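Local coordinates for kinase-associated protein B (Bacillus cereus, PDB 1Y71), which is of unknown function but is probably a kinase-associated protein with an SH3-like domain, at residues T15-E26 and V37-V47. Numbering follows the deposited sequence.
Sequences TGIYKTGKYIGE and VKVLAVLKHPV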
# COMPACT_ATOMS: atom_id res chain seq x y z
N THR B 15 -0.57 -0.83 12.29
CA THR B 15 -2.01 -0.71 12.21
C THR B 15 -2.40 0.25 13.34
O THR B 15 -1.67 0.36 14.35
CB THR B 15 -2.74 -2.08 12.41
OG1 THR B 15 -2.35 -2.60 13.68
CG2 THR B 15 -2.37 -3.13 11.33
N GLY B 16 -3.52 0.95 13.17
CA GLY B 16 -4.03 1.90 14.17
C GLY B 16 -5.55 1.81 14.20
O GLY B 16 -6.21 1.67 13.15
N ILE B 17 -6.09 1.90 15.40
CA ILE B 17 -7.53 1.88 15.60
C ILE B 17 -7.91 3.28 16.00
O ILE B 17 -7.29 3.83 16.93
CB ILE B 17 -7.94 0.88 16.70
CG1 ILE B 17 -7.64 -0.55 16.25
CG2 ILE B 17 -9.48 1.05 17.00
CD1 ILE B 17 -7.74 -1.61 17.40
N TYR B 18 -8.87 3.86 15.29
CA TYR B 18 -9.29 5.23 15.53
C TYR B 18 -10.79 5.30 15.28
O TYR B 18 -11.25 4.99 14.17
CB TYR B 18 -8.59 6.19 14.56
CG TYR B 18 -8.96 7.64 14.75
CD1 TYR B 18 -8.35 8.42 15.75
CD2 TYR B 18 -9.95 8.24 13.95
CE1 TYR B 18 -8.70 9.76 15.95
CE2 TYR B 18 -10.30 9.57 14.13
CZ TYR B 18 -9.68 10.32 15.12
OH TYR B 18 -10.02 11.65 15.29
N LYS B 19 -11.52 5.70 16.32
CA LYS B 19 -12.99 5.87 16.25
C LYS B 19 -13.68 4.67 15.64
O LYS B 19 -14.59 4.83 14.79
CB LYS B 19 -13.35 7.17 15.52
CG LYS B 19 -12.75 8.40 16.25
CD LYS B 19 -13.72 9.54 16.29
CE LYS B 19 -13.51 10.37 17.58
NZ LYS B 19 -12.32 11.23 17.39
N THR B 20 -13.25 3.50 16.09
CA THR B 20 -13.76 2.17 15.69
C THR B 20 -13.31 1.69 14.30
O THR B 20 -13.60 0.55 13.91
CB THR B 20 -15.33 2.03 15.79
OG1 THR B 20 -15.97 2.63 14.64
CG2 THR B 20 -15.89 2.62 17.09
N GLY B 21 -12.61 2.56 13.57
CA GLY B 21 -12.05 2.18 12.28
C GLY B 21 -10.69 1.54 12.57
O GLY B 21 -10.11 1.75 13.63
N LYS B 22 -10.19 0.75 11.64
CA LYS B 22 -8.84 0.20 11.75
C LYS B 22 -8.11 0.41 10.45
O LYS B 22 -8.67 0.13 9.37
CB LYS B 22 -8.87 -1.30 12.10
CG LYS B 22 -7.48 -1.81 12.50
CD LYS B 22 -7.52 -3.30 13.02
CE LYS B 22 -6.20 -3.66 13.69
NZ LYS B 22 -6.27 -5.08 14.19
N TYR B 23 -6.87 0.91 10.55
CA TYR B 23 -6.08 1.36 9.40
C TYR B 23 -4.67 0.79 9.39
O TYR B 23 -4.11 0.48 10.44
CB TYR B 23 -5.99 2.93 9.41
CG TYR B 23 -7.37 3.58 9.45
CD1 TYR B 23 -8.05 3.83 8.28
CD2 TYR B 23 -8.02 3.83 10.66
CE1 TYR B 23 -9.33 4.38 8.30
CE2 TYR B 23 -9.30 4.38 10.70
CZ TYR B 23 -9.94 4.66 9.52
OH TYR B 23 -11.22 5.19 9.52
N ILE B 24 -4.09 0.69 8.20
CA ILE B 24 -2.63 0.51 8.07
C ILE B 24 -2.08 1.88 7.80
O ILE B 24 -2.64 2.65 6.98
CB ILE B 24 -2.28 -0.48 6.93
CG1 ILE B 24 -2.78 -1.87 7.34
CG2 ILE B 24 -0.77 -0.41 6.53
CD1 ILE B 24 -3.01 -2.83 6.18
N GLY B 25 -0.98 2.21 8.47
CA GLY B 25 -0.36 3.53 8.28
C GLY B 25 1.10 3.57 8.60
O GLY B 25 1.74 2.55 8.85
N GLU B 26 1.65 4.77 8.59
CA GLU B 26 3.06 4.95 8.87
C GLU B 26 3.24 5.92 10.05
O GLU B 26 2.60 6.96 10.10
CB GLU B 26 3.76 5.47 7.59
CG GLU B 26 5.24 5.70 7.76
CD GLU B 26 5.82 6.51 6.63
OE1 GLU B 26 5.07 7.05 5.79
OE2 GLU B 26 7.06 6.62 6.62
N VAL B 37 -0.11 8.97 13.01
CA VAL B 37 -0.10 7.92 11.99
C VAL B 37 -0.62 8.50 10.67
O VAL B 37 -1.72 9.09 10.64
CB VAL B 37 -0.96 6.68 12.47
CG1 VAL B 37 -1.13 5.61 11.37
CG2 VAL B 37 -0.36 6.06 13.75
N LYS B 38 0.17 8.35 9.61
CA LYS B 38 -0.25 8.69 8.27
C LYS B 38 -0.96 7.49 7.67
O LYS B 38 -0.36 6.43 7.47
CB LYS B 38 0.95 9.11 7.41
CG LYS B 38 0.66 9.59 5.97
CD LYS B 38 1.90 9.37 5.06
CE LYS B 38 2.96 10.46 5.08
NZ LYS B 38 4.29 9.97 4.43
N VAL B 39 -2.24 7.67 7.35
CA VAL B 39 -3.10 6.57 6.88
C VAL B 39 -2.71 6.16 5.46
O VAL B 39 -2.62 6.99 4.54
CB VAL B 39 -4.60 6.95 6.95
CG1 VAL B 39 -5.49 5.88 6.29
CG2 VAL B 39 -5.02 7.18 8.37
N LEU B 40 -2.49 4.86 5.27
CA LEU B 40 -2.19 4.32 3.93
C LEU B 40 -3.25 3.39 3.36
O LEU B 40 -3.38 3.25 2.12
CB LEU B 40 -0.83 3.61 3.94
CG LEU B 40 0.35 4.48 4.34
CD1 LEU B 40 1.61 3.61 4.56
CD2 LEU B 40 0.65 5.65 3.35
N ALA B 41 -3.97 2.69 4.25
CA ALA B 41 -4.98 1.74 3.82
C ALA B 41 -6.01 1.56 4.92
O ALA B 41 -5.72 1.84 6.09
CB ALA B 41 -4.36 0.41 3.46
N VAL B 42 -7.19 1.08 4.54
CA VAL B 42 -8.27 0.78 5.47
C VAL B 42 -8.44 -0.74 5.65
O VAL B 42 -8.61 -1.46 4.69
CB VAL B 42 -9.62 1.37 5.00
CG1 VAL B 42 -10.71 1.17 6.12
CG2 VAL B 42 -9.47 2.86 4.63
N LEU B 43 -8.42 -1.19 6.91
CA LEU B 43 -8.70 -2.58 7.26
C LEU B 43 -10.14 -2.78 7.77
O LEU B 43 -10.77 -3.82 7.51
CB LEU B 43 -7.73 -3.10 8.35
CG LEU B 43 -6.28 -3.37 7.97
CD1 LEU B 43 -5.48 -3.74 9.23
CD2 LEU B 43 -6.14 -4.43 6.88
N LYS B 44 -10.64 -1.79 8.50
CA LYS B 44 -12.01 -1.88 9.00
C LYS B 44 -12.64 -0.51 8.92
O LYS B 44 -12.07 0.47 9.41
CB LYS B 44 -12.05 -2.43 10.44
CG LYS B 44 -13.46 -2.37 11.06
CD LYS B 44 -13.37 -2.63 12.55
CE LYS B 44 -14.74 -2.89 13.15
NZ LYS B 44 -15.23 -1.74 13.97
N HIS B 45 -13.79 -0.45 8.24
CA HIS B 45 -14.54 0.79 8.12
C HIS B 45 -15.24 1.05 9.44
O HIS B 45 -15.71 0.09 10.09
CB HIS B 45 -15.50 0.75 6.91
CG HIS B 45 -16.03 2.09 6.52
ND1 HIS B 45 -17.11 2.67 7.14
CD2 HIS B 45 -15.61 2.98 5.58
CE1 HIS B 45 -17.36 3.85 6.60
NE2 HIS B 45 -16.45 4.07 5.65
N PRO B 46 -15.25 2.31 9.90
CA PRO B 46 -15.82 2.59 11.22
C PRO B 46 -17.33 2.34 11.31
O PRO B 46 -18.06 2.38 10.31
CB PRO B 46 -15.56 4.08 11.41
CG PRO B 46 -15.42 4.62 10.00
CD PRO B 46 -14.65 3.53 9.30
N VAL B 47 -17.75 2.11 12.54
CA VAL B 47 -19.15 1.88 12.87
C VAL B 47 -19.90 3.19 12.66
O VAL B 47 -19.35 4.26 12.87
CB VAL B 47 -19.27 1.38 14.34
CG1 VAL B 47 -20.68 0.89 14.63
CG2 VAL B 47 -18.40 0.19 14.54
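The Y23 ring lies against V39 and V42. A41 O sits at its edge, near the ring plane. This is the antiparallel beta hairpin of strands 21-31 and 34-42, within a five-stranded antiparallel sheet consistent with the SH3 clan. V39 CG1 meets Y23 CD1 obliquely at 3.8 Å, and the V42 side chain lies alongside that of Y23, pointing the same way. CG stands opposite the carbonyl carbon of Y23 (chi1 -55°), and this brings the hydroxyl end to P46 CD. The Y23 hydroxyl is hydrogen-bonded to the backbone N of L68. On the H45 ring, P46 CD covers one face, 3.3 Å above the plane and offset toward the rim.

The hairpin has two classic bulges. At the first, K22 O accepts from both L43 N and K44 N, which approach from the same face of its carbonyl plane. At the second, L40 N and A41 N share I24 O. V37 CG1 packs on G25 CA.

On the face of I24 and A41, I24 CD1 touches L43 CD2 at 3.6 Å. E26 and K38 run side by side; E26 OE1 and K38 NZ form a salt bridge, with a weak hydrogen bond at 3.3 Å. Near this end the second subunit packs against E26, K38 and L40. At the type I' turn from Y18 to G21, K44 NZ donates a hydrogen bond to T20 O in the carbonyl plane. T20 OG1 donates a hydrogen bond to K19 O and accepts a nearly straight one from V47 N (2.8 Å, 163°).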